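Local coordinates for ATP-dependent DNA helicase PIF1 (Candida albicans, PDB 7OTJ), which unwinds DNA in the 5'-3' direction using ATP hydrolysis and probably resolves G-quadruplexes, helping to maintain nuclear and mitochondrial genome stability, at residues E188-R191 with Q192-D195; G194-R197 with F198-M201; K119-E122 with I123-L127. All blocks are in the same frame, centred on the assembly; numbering follows the deposited sequence.

Interaction 1: E188-R191 with Q192-D195; sequences EIFR and QKGD. With ADP (adenosine-5'-diphosphate), chain E; ALF (tetrafluoroaluminate ion), chain F.
The F190 ring is sandwiched: the adenine of ADP lies over one face, its C6 above the ring centre, and CG of E188 on the opposite face toward the rim, while CD of K193 approaches F190 CD1 obliquely at 4.3 Å. At the edge of the R191 guanidinium, near its plane, sit NE2 of Q192 and the fluoroaluminate. R191 and Q192 run side by side with their flat groups almost perpendicular (87°), and Q192 NE2 is fixed by the carbonyl of A483. A bend at chi3 (-63°) turns the arginine toward the phosphates, where NH1 gives F2 of the fluoroaluminate a nearly straight hydrogen bond of 2.7 Å and NH2 a more bent one to F4, also 2.7 Å; T459 holds NE. The type I turn F190-K193 is closed by a hydrogen bond from K193 N to F190 O (3.2 Å). The long K193 chain reaches back, and NZ meets the anti lone pair of E188 OE1 at 2.7 Å in a salt bridge. The four-fluoride group, between ADP O3B and a water, mimics the phosphoryl group in the transition state of hydrolysis. R191, gripping its fluorines, would probably stabilise negative charge there, while the F190 ring holds the adenine flat from one side.

Interaction 2: G194-R197 with F198-M201; sequences GDQR and FIDM. Unlike the reference sequence in segment 198-201: D200 (reference Asn).
D195 meets F198 at the start of helix 196-204. The carboxylate of D195 is carried over the first turn because chi1 (-176°) sets CG opposite the backbone nitrogen, and OD1 accepts a weak bond of 3.3 Å from F198 N. OD2 lies 3.2 Å from CB of F198, the side chains crossing at about a right angle, and is salt-bridged to R486. D195 O serves the helix too, accepting I199 N at 3.1 Å. Aspartate suits this place because it can reach an amide that has no preceding turn to pair with.

Q196 O, next along, accepts D200 N at 2.9 Å. The Q196 side chain folds back at chi2 (57°), so that NE2 gives a second bond, 2.8 Å to D200 OD1, from above the carboxylate plane. D200, an asparagine in the reference sequence, thus meets the glutamine one helical turn away.

R197 O takes the amide of M201. Its side chain crosses that of M201 so that CG of the methionine lies over one guanidinium face, 3.7 Å from NE, while NE itself is salt-bridged to D217 of helix 212-219. The flexible, apolar methionine fits against the flat cation. Together these contacts make an N-capped first turn, D195 being the N-cap, followed by the regular i to i+4 bonding of an alpha-helix.

Interaction 3: K119-E122 with I123-L127; sequences KLNE and IAKNL
I123 folds back onto K119, its CD1 lying against the backbone O of the lysine and 4.2 Å from its CB. I123 N donates to K119 O at 2.8 Å. Chi1 (-87°) puts CG1 of the isoleucine beside the backbone nitrogen, and chi2 (124°) then turns CD1 toward K119. The branched apolar chain suits a buried flank, which F74 and I85 help to cover, whereas the K119 amine leads away to the carbonyls of G77 and G79.

A124 N follows, bonded to L120 O at 2.9 Å, with the CB methyl resting against that same oxygen at 3.3 Å. So small a side chain fits where W98 of helix 92-100 closes on the helix. This is helix 114-128, the crossover of a beta-alpha-beta unit between parallel strands 103-107 and 138-143 of the P-loop NTPase core.

K125 N donates to N121 O at 3.1 Å. Its extended side chain runs obliquely across N121, and CE comes within 3.4 Å of N121 OD1. Lysine and asparagine share an outside partner: K125 NZ is salt-bridged to E178 OE2, and N121 ND2 bonds to the same oxygen, while N121 OD1 takes the amide of F134. The long lysine can run its aliphatic part past the asparagine amide and still deliver its charge.

N126 N bonds to E122 O at 3.0 Å, with CB 3.5 Å from that oxygen; both residues are exposed, as suits their polar side chains.

In the fold
Interactions 1 and 2 adjoin, their centres 7 Å apart, and share G194 and D195, where the nucleotide-contacting loop runs into helix 196-204. They also touch through side chains: CG of Q192 lies 3.5 Å from CE2 of F198, and CD1 of I189 lies 3.6 Å from CG2 of I199, so the helix packs against the back of the loop that carries F190 and R191 to ADP and the fluoroaluminate. Interaction 3 stands apart, its centre about 39 Å from that of interaction 1 and 43 Å from that of interaction 2. It lies away from the nucleotide site, with its nearest atom about 10 Å from the bound nucleic acid.

Interaction 1: E188-R191 with Q192-D195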
ATOM      1  N   GLU A 188      16.658  10.971  11.309  1.00 52.41           N
ATOM      2  CA  GLU A 188      16.668  10.068  12.455  1.00 52.88           C
ATOM      3  C   GLU A 188      15.788   8.851  12.177  1.00 52.58           C
ATOM      4  O   GLU A 188      14.576   8.985  11.975  1.00 44.52           O
ATOM      5  CB  GLU A 188      16.192  10.800  13.708  1.00 46.01           C
ATOM      6  CG  GLU A 188      16.091   9.928  14.946  1.00 59.42           C
ATOM      7  CD  GLU A 188      15.495  10.667  16.131  1.00 68.64           C
ATOM      8  OE1 GLU A 188      15.639  10.174  17.270  1.00 77.36           O
ATOM      9  OE2 GLU A 188      14.883  11.738  15.924  1.00 66.32           O
ATOM     10  N   ILE A 189      16.389   7.664  12.225  1.00 50.80           N
ATOM     11  CA  ILE A 189      15.684   6.417  11.944  1.00 41.31           C
ATOM     12  C   ILE A 189      15.083   5.898  13.246  1.00 41.96           C
ATOM     13  O   ILE A 189      15.796   5.721  14.238  1.00 53.36           O
ATOM     14  CB  ILE A 189      16.628   5.386  11.306  1.00 41.82           C
ATOM     15  CG1 ILE A 189      16.945   5.792   9.869  1.00 40.53           C
ATOM     16  CG2 ILE A 189      16.037   3.977  11.349  1.00 43.93           C
ATOM     17  CD1 ILE A 189      17.928   4.890   9.184  1.00 40.66           C
ATOM     18  N   PHE A 190      13.763   5.700  13.255  1.00 42.91           N
ATOM     19  CA  PHE A 190      13.027   5.236  14.424  1.00 42.29           C
ATOM     20  C   PHE A 190      12.755   3.738  14.418  1.00 48.87           C
ATOM     21  O   PHE A 190      12.765   3.112  15.483  1.00 52.86           O
ATOM     22  CB  PHE A 190      11.689   5.979  14.543  1.00 51.58           C
ATOM     23  CG  PHE A 190      11.827   7.445  14.866  1.00 53.15           C
ATOM     24  CD1 PHE A 190      12.169   7.860  16.143  1.00 56.28           C
ATOM     25  CD2 PHE A 190      11.600   8.407  13.895  1.00 58.09           C
ATOM     26  CE1 PHE A 190      12.297   9.207  16.443  1.00 53.12           C
ATOM     27  CE2 PHE A 190      11.721   9.755  14.188  1.00 59.85           C
ATOM     28  CZ  PHE A 190      12.070  10.154  15.462  1.00 58.31           C
ATOM     29  N   ARG A 191      12.471   3.151  13.248  1.00 42.90           N
ATOM     30  CA  ARG A 191      12.017   1.761  13.205  1.00 46.93           C
ATOM     31  C   ARG A 191      13.042   0.798  13.808  1.00 48.13           C
ATOM     32  O   ARG A 191      12.675  -0.141  14.525  1.00 48.73           O
ATOM     33  CB  ARG A 191      11.678   1.358  11.769  1.00 41.76           C
ATOM     34  CG  ARG A 191      11.166  -0.066  11.653  1.00 43.01           C
ATOM     35  CD  ARG A 191      10.740  -0.418  10.240  1.00 48.78           C
ATOM     36  NE  ARG A 191       9.621   0.392   9.762  1.00 41.79           N
ATOM     37  CZ  ARG A 191       9.617   1.064   8.618  1.00 44.19           C
ATOM     38  NH1 ARG A 191      10.660   1.055   7.806  1.00 43.97           N
ATOM     39  NH2 ARG A 191       8.534   1.751   8.273  1.00 46.08           N
ATOM     40  N   GLN A 192      14.328   0.999  13.523  1.00 42.73           N
ATOM     41  CA  GLN A 192      15.376   0.133  14.052  1.00 43.76           C
ATOM     42  C   GLN A 192      16.258   0.854  15.071  1.00 55.10           C
ATOM     43  O   GLN A 192      17.409   0.462  15.289  1.00 60.21           O
ATOM     44  CB  GLN A 192      16.230  -0.433  12.912  1.00 41.95           C
ATOM     45  CG  GLN A 192      15.455  -1.168  11.814  1.00 41.08           C
ATOM     46  CD  GLN A 192      14.897  -0.239  10.740  1.00 45.11           C
ATOM     47  OE1 GLN A 192      15.116   0.970  10.777  1.00 47.33           O
ATOM     48  NE2 GLN A 192      14.176  -0.805   9.780  1.00 40.33           N
ATOM     49  N   LYS A 193      15.710   1.875  15.744  1.00 49.26           N
ATOM     50  CA  LYS A 193      16.533   2.796  16.530  1.00 50.66           C
ATOM     51  C   LYS A 193      17.356   2.077  17.593  1.00 67.03           C
ATOM     52  O   LYS A 193      18.433   2.555  17.973  1.00 71.65           O
ATOM     53  CB  LYS A 193      15.652   3.860  17.182  1.00 49.16           C
ATOM     54  CG  LYS A 193      16.429   5.004  17.824  1.00 65.30           C
ATOM     55  CD  LYS A 193      15.497   6.110  18.288  1.00 72.01           C
ATOM     56  CE  LYS A 193      16.275   7.329  18.754  1.00 83.94           C
ATOM     57  NZ  LYS A 193      17.114   7.893  17.661  1.00 74.22           N
ATOM     58  N   GLY A 194      16.886   0.923  18.069  1.00 51.52           N
ATOM     59  CA  GLY A 194      17.577   0.241  19.149  1.00 61.43           C
ATOM     60  C   GLY A 194      18.904  -0.375  18.754  1.00 62.83           C
ATOM     61  O   GLY A 194      19.726  -0.665  19.627  1.00 57.63           O
ATOM     62  N   ASP A 195      19.139  -0.579  17.462  1.00 63.14           N
ATOM     63  CA  ASP A 195      20.268  -1.379  16.991  1.00 49.19           C
ATOM     64  C   ASP A 195      21.035  -0.569  15.953  1.00 48.86           C
ATOM     65  O   ASP A 195      20.698  -0.597  14.766  1.00 46.30           O
ATOM     66  CB  ASP A 195      19.778  -2.700  16.415  1.00 47.41           C
ATOM     67  CG  ASP A 195      20.905  -3.618  16.009  1.00 51.01           C
ATOM     68  OD1 ASP A 195      22.092  -3.246  16.154  1.00 53.14           O
ATOM     69  OD2 ASP A 195      20.589  -4.729  15.542  1.00 53.95           O
TER
HETATM   70  PB  ADP E1001       8.546   5.881   7.239  1.00 50.80           P
HETATM   71  O1B ADP E1001       9.584   6.954   6.969  1.00 37.19           O
HETATM   72  O2B ADP E1001       7.160   6.176   6.707  1.00 48.97           O
HETATM   73  O3B ADP E1001       9.030   4.479   6.977  1.00 46.82           O
HETATM   74  PA  ADP E1001       7.037   5.368   9.604  1.00 47.13           P
HETATM   75  O1A ADP E1001       6.121   6.557   9.749  1.00 53.74           O
HETATM   76  O2A ADP E1001       6.517   4.080   9.020  1.00 40.19           O
HETATM   77  O3A ADP E1001       8.367   5.877   8.842  1.00 41.14           O
HETATM   78  O5' ADP E1001       7.672   5.018  11.036  1.00 51.02           O
HETATM   79  C5' ADP E1001       8.177   3.713  11.293  1.00 47.75           C
HETATM   80  C4' ADP E1001       8.150   3.472  12.789  1.00 48.38           C
HETATM   81  O4' ADP E1001       8.802   4.551  13.459  1.00 46.29           O
HETATM   82  C3' ADP E1001       6.718   3.428  13.289  1.00 52.03           C
HETATM   83  O3' ADP E1001       6.512   2.195  13.979  1.00 62.86           O
HETATM   84  C2' ADP E1001       6.582   4.580  14.262  1.00 51.97           C
HETATM   85  O2' ADP E1001       5.881   4.169  15.440  1.00 66.94           O
HETATM   86  C1' ADP E1001       8.017   4.972  14.574  1.00 50.08           C
HETATM   87  N9  ADP E1001       8.136   6.437  14.719  1.00 56.31           N
HETATM   88  C8  ADP E1001       7.927   7.337  13.743  1.00 54.86           C
HETATM   89  N7  ADP E1001       8.124   8.600  14.200  1.00 53.65           N
HETATM   90  C5  ADP E1001       8.463   8.512  15.497  1.00 57.63           C
HETATM   91  C6  ADP E1001       8.810   9.463  16.580  1.00 65.27           C
HETATM   92  N6  ADP E1001       8.825  10.801  16.358  1.00 59.05           N
HETATM   93  N1  ADP E1001       9.102   8.951  17.798  1.00 64.03           N
HETATM   94  C2  ADP E1001       9.089   7.624  18.029  1.00 48.71           C
HETATM   95  N3  ADP E1001       8.788   6.708  17.095  1.00 49.66           N
HETATM   96  C4  ADP E1001       8.470   7.082  15.835  1.00 58.98           C
HETATM   97 AL   ALF F1002       8.916   3.525   4.966  1.00 47.52          AL
HETATM   98  F1  ALF F1002       7.521   4.404   4.294  1.00 46.36           F
HETATM   99  F2  ALF F1002      10.305   2.636   5.652  1.00 48.45           F
HETATM  100  F3  ALF F1002       9.977   4.799   4.304  1.00 39.66           F
HETATM  101  F4  ALF F1002       7.861   2.286   5.703  1.00 43.25           F
HETATM  102  O   HOH W   1       8.787   2.507   2.771  1.00 42.46           O

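Interaction 2: G194-R197 with F198-M201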
ATOM      1  N   GLY A 194      16.886   0.923  18.069  1.00 51.52           N
ATOM      2  CA  GLY A 194      17.577   0.241  19.149  1.00 61.43           C
ATOM      3  C   GLY A 194      18.904  -0.375  18.754  1.00 62.83           C
ATOM      4  O   GLY A 194      19.726  -0.665  19.627  1.00 57.63           O
ATOM      5  N   ASP A 195      19.139  -0.579  17.462  1.00 63.14           N
ATOM      6  CA  ASP A 195      20.268  -1.379  16.991  1.00 49.19           C
ATOM      7  C   ASP A 195      21.035  -0.569  15.953  1.00 48.86           C
ATOM      8  O   ASP A 195      20.698  -0.597  14.766  1.00 46.30           O
ATOM      9  CB  ASP A 195      19.778  -2.700  16.415  1.00 47.41           C
ATOM     10  CG  ASP A 195      20.905  -3.618  16.009  1.00 51.01           C
ATOM     11  OD1 ASP A 195      22.092  -3.246  16.154  1.00 53.14           O
ATOM     12  OD2 ASP A 195      20.589  -4.729  15.542  1.00 53.95           O
ATOM     13  N   GLN A 196      22.086   0.120  16.399  1.00 48.00           N
ATOM     14  CA  GLN A 196      22.777   1.042  15.505  1.00 47.82           C
ATOM     15  C   GLN A 196      23.468   0.299  14.371  1.00 52.80           C
ATOM     16  O   GLN A 196      23.475   0.777  13.229  1.00 53.46           O
ATOM     17  CB  GLN A 196      23.781   1.887  16.285  1.00 49.42           C
ATOM     18  CG  GLN A 196      24.549   2.865  15.409  1.00 49.58           C
ATOM     19  CD  GLN A 196      23.643   3.819  14.638  1.00 51.93           C
ATOM     20  OE1 GLN A 196      22.650   4.315  15.167  1.00 55.76           O
ATOM     21  NE2 GLN A 196      23.985   4.076  13.379  1.00 47.80           N
ATOM     22  N   ARG A 197      24.025  -0.883  14.658  1.00 48.22           N
ATOM     23  CA  ARG A 197      24.651  -1.684  13.614  1.00 48.18           C
ATOM     24  C   ARG A 197      23.643  -2.059  12.540  1.00 46.70           C
ATOM     25  O   ARG A 197      23.944  -1.984  11.344  1.00 46.40           O
ATOM     26  CB  ARG A 197      25.273  -2.942  14.228  1.00 49.30           C
ATOM     27  CG  ARG A 197      25.778  -3.956  13.214  1.00 49.41           C
ATOM     28  CD  ARG A 197      26.897  -3.369  12.388  1.00 50.10           C
ATOM     29  NE  ARG A 197      27.320  -4.242  11.299  1.00 50.34           N
ATOM     30  CZ  ARG A 197      28.047  -3.840  10.264  1.00 56.91           C
ATOM     31  NH1 ARG A 197      28.404  -2.573  10.121  1.00 51.04           N
ATOM     32  NH2 ARG A 197      28.428  -4.731   9.351  1.00 51.35           N
ATOM     33  N   PHE A 198      22.438  -2.458  12.952  1.00 45.96           N
ATOM     34  CA  PHE A 198      21.381  -2.752  11.992  1.00 44.69           C
ATOM     35  C   PHE A 198      21.106  -1.546  11.101  1.00 47.31           C
ATOM     36  O   PHE A 198      20.953  -1.688   9.881  1.00 47.76           O
ATOM     37  CB  PHE A 198      20.112  -3.186  12.731  1.00 44.34           C
ATOM     38  CG  PHE A 198      19.069  -3.812  11.848  1.00 43.41           C
ATOM     39  CD1 PHE A 198      19.406  -4.341  10.613  1.00 46.44           C
ATOM     40  CD2 PHE A 198      17.744  -3.866  12.252  1.00 42.98           C
ATOM     41  CE1 PHE A 198      18.445  -4.917   9.799  1.00 43.73           C
ATOM     42  CE2 PHE A 198      16.776  -4.438  11.439  1.00 44.62           C
ATOM     43  CZ  PHE A 198      17.128  -4.963  10.214  1.00 42.11           C
ATOM     44  N   ILE A 199      21.059  -0.348  11.691  1.00 43.93           N
ATOM     45  CA  ILE A 199      20.833   0.870  10.916  1.00 46.74           C
ATOM     46  C   ILE A 199      21.971   1.092   9.924  1.00 46.60           C
ATOM     47  O   ILE A 199      21.736   1.445   8.759  1.00 43.21           O
ATOM     48  CB  ILE A 199      20.640   2.074  11.860  1.00 51.46           C
ATOM     49  CG1 ILE A 199      19.378   1.893  12.700  1.00 45.13           C
ATOM     50  CG2 ILE A 199      20.552   3.380  11.078  1.00 43.27           C
ATOM     51  CD1 ILE A 199      19.169   2.993  13.713  1.00 45.97           C
ATOM     52  N   ASP A 200      23.217   0.878  10.360  1.00 45.11           N
ATOM     53  CA  ASP A 200      24.344   1.013   9.440  1.00 45.93           C
ATOM     54  C   ASP A 200      24.229   0.033   8.276  1.00 50.35           C
ATOM     55  O   ASP A 200      24.485   0.397   7.122  1.00 52.63           O
ATOM     56  CB  ASP A 200      25.670   0.782  10.171  1.00 47.59           C
ATOM     57  CG  ASP A 200      25.908   1.771  11.302  1.00 56.26           C
ATOM     58  OD1 ASP A 200      25.364   2.897  11.247  1.00 56.85           O
ATOM     59  OD2 ASP A 200      26.657   1.426  12.245  1.00 52.54           O
ATOM     60  N   MET A 201      23.819  -1.206   8.560  1.00 45.31           N
ATOM     61  CA  MET A 201      23.699  -2.222   7.517  1.00 50.12           C
ATOM     62  C   MET A 201      22.625  -1.842   6.507  1.00 44.01           C
ATOM     63  O   MET A 201      22.830  -1.946   5.293  1.00 44.27           O
ATOM     64  CB  MET A 201      23.382  -3.584   8.143  1.00 45.83           C
ATOM     65  CG  MET A 201      24.511  -4.196   8.953  1.00 46.72           C
ATOM     66  SD  MET A 201      23.895  -5.451  10.104  1.00 46.81           S
ATOM     67  CE  MET A 201      23.019  -6.554   8.991  1.00 46.23           C
TER

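Interaction 3: K119-E122 with I123-L127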
ATOM      1  N   LYS A 119       0.344  13.761 -16.365  1.00 45.38           N
ATOM      2  CA  LYS A 119      -1.080  13.735 -16.683  1.00 47.76           C
ATOM      3  C   LYS A 119      -1.897  14.345 -15.553  1.00 51.38           C
ATOM      4  O   LYS A 119      -2.781  15.174 -15.786  1.00 52.26           O
ATOM      5  CB  LYS A 119      -1.542  12.303 -16.958  1.00 50.73           C
ATOM      6  CG  LYS A 119      -0.900  11.648 -18.172  1.00 59.44           C
ATOM      7  CD  LYS A 119      -1.441  10.243 -18.392  1.00 48.29           C
ATOM      8  CE  LYS A 119      -1.061   9.718 -19.762  1.00 53.65           C
ATOM      9  NZ  LYS A 119      -1.635   8.368 -20.007  1.00 66.18           N
ATOM     10  N   LEU A 120      -1.607  13.948 -14.312  1.00 55.89           N
ATOM     11  CA  LEU A 120      -2.307  14.531 -13.173  1.00 52.53           C
ATOM     12  C   LEU A 120      -2.147  16.044 -13.154  1.00 49.41           C
ATOM     13  O   LEU A 120      -3.097  16.769 -12.839  1.00 51.95           O
ATOM     14  CB  LEU A 120      -1.792  13.922 -11.872  1.00 43.91           C
ATOM     15  CG  LEU A 120      -2.177  12.457 -11.644  1.00 46.61           C
ATOM     16  CD1 LEU A 120      -1.371  11.841 -10.507  1.00 39.97           C
ATOM     17  CD2 LEU A 120      -3.669  12.350 -11.375  1.00 41.35           C
ATOM     18  N   ASN A 121      -0.953  16.536 -13.495  1.00 46.17           N
ATOM     19  CA  ASN A 121      -0.719  17.975 -13.533  1.00 45.10           C
ATOM     20  C   ASN A 121      -1.627  18.656 -14.553  1.00 52.31           C
ATOM     21  O   ASN A 121      -2.325  19.625 -14.230  1.00 49.14           O
ATOM     22  CB  ASN A 121       0.751  18.250 -13.843  1.00 43.69           C
ATOM     23  CG  ASN A 121       1.130  19.701 -13.617  1.00 50.89           C
ATOM     24  OD1 ASN A 121       0.429  20.434 -12.917  1.00 48.08           O
ATOM     25  ND2 ASN A 121       2.246  20.122 -14.202  1.00 47.05           N
ATOM     26  N   GLU A 122      -1.642  18.142 -15.788  1.00 45.63           N
ATOM     27  CA  GLU A 122      -2.474  18.724 -16.838  1.00 47.02           C
ATOM     28  C   GLU A 122      -3.952  18.622 -16.493  1.00 46.88           C
ATOM     29  O   GLU A 122      -4.728  19.537 -16.789  1.00 56.68           O
ATOM     30  CB  GLU A 122      -2.187  18.044 -18.177  1.00 50.73           C
ATOM     31  CG  GLU A 122      -0.744  18.212 -18.661  1.00 76.85           C
ATOM     32  CD  GLU A 122      -0.516  17.694 -20.078  1.00 83.96           C
ATOM     33  OE1 GLU A 122       0.662  17.592 -20.482  1.00 86.77           O
ATOM     34  OE2 GLU A 122      -1.502  17.397 -20.788  1.00 81.47           O
ATOM     35  N   ILE A 123      -4.360  17.521 -15.861  1.00 50.15           N
ATOM     36  CA  ILE A 123      -5.769  17.338 -15.530  1.00 51.12           C
ATOM     37  C   ILE A 123      -6.176  18.303 -14.431  1.00 52.19           C
ATOM     38  O   ILE A 123      -7.259  18.899 -14.478  1.00 58.44           O
ATOM     39  CB  ILE A 123      -6.043  15.872 -15.135  1.00 48.90           C
ATOM     40  CG1 ILE A 123      -6.346  15.041 -16.379  1.00 62.31           C
ATOM     41  CG2 ILE A 123      -7.202  15.775 -14.157  1.00 45.38           C
ATOM     42  CD1 ILE A 123      -5.458  13.848 -16.566  1.00 57.15           C
ATOM     43  N   ALA A 124      -5.307  18.487 -13.436  1.00 47.65           N
ATOM     44  CA  ALA A 124      -5.564  19.463 -12.385  1.00 47.49           C
ATOM     45  C   ALA A 124      -5.822  20.846 -12.969  1.00 49.62           C
ATOM     46  O   ALA A 124      -6.822  21.494 -12.640  1.00 50.62           O
ATOM     47  CB  ALA A 124      -4.382  19.502 -11.418  1.00 43.03           C
ATOM     48  N   LYS A 125      -4.928  21.315 -13.841  1.00 48.47           N
ATOM     49  CA  LYS A 125      -5.097  22.630 -14.446  1.00 53.23           C
ATOM     50  C   LYS A 125      -6.404  22.717 -15.225  1.00 53.98           C
ATOM     51  O   LYS A 125      -7.161  23.682 -15.080  1.00 55.95           O
ATOM     52  CB  LYS A 125      -3.901  22.956 -15.341  1.00 49.18           C
ATOM     53  CG  LYS A 125      -2.577  23.026 -14.586  1.00 50.53           C
ATOM     54  CD  LYS A 125      -1.397  23.220 -15.525  1.00 47.64           C
ATOM     55  CE  LYS A 125      -0.091  23.240 -14.753  1.00 46.97           C
ATOM     56  NZ  LYS A 125       1.073  23.493 -15.641  1.00 48.15           N
ATOM     57  N   ASN A 126      -6.689  21.708 -16.050  1.00 52.55           N
ATOM     58  CA  ASN A 126      -7.853  21.778 -16.930  1.00 55.61           C
ATOM     59  C   ASN A 126      -9.152  21.805 -16.135  1.00 58.84           C
ATOM     60  O   ASN A 126      -9.980  22.706 -16.311  1.00 64.37           O
ATOM     61  CB  ASN A 126      -7.851  20.597 -17.898  1.00 50.32           C
ATOM     62  CG  ASN A 126      -8.893  20.741 -18.984  1.00 59.46           C
ATOM     63  OD1 ASN A 126      -8.600  21.236 -20.072  1.00 62.43           O
ATOM     64  ND2 ASN A 126     -10.119  20.319 -18.693  1.00 54.15           N
ATOM     65  N   LEU A 127      -9.350  20.819 -15.258  1.00 55.03           N
ATOM     66  CA  LEU A 127     -10.613  20.702 -14.538  1.00 51.77           C
ATOM     67  C   LEU A 127     -10.871  21.898 -13.633  1.00 60.06           C
ATOM     68  O   LEU A 127     -12.031  22.232 -13.364  1.00 62.46           O
ATOM     69  CB  LEU A 127     -10.626  19.414 -13.721  1.00 56.49           C
ATOM     70  CG  LEU A 127     -10.447  18.099 -14.481  1.00 48.08           C
ATOM     71  CD1 LEU A 127     -10.583  16.955 -13.516  1.00 49.00           C
ATOM     72  CD2 LEU A 127     -11.465  17.985 -15.592  1.00 51.97           C
TER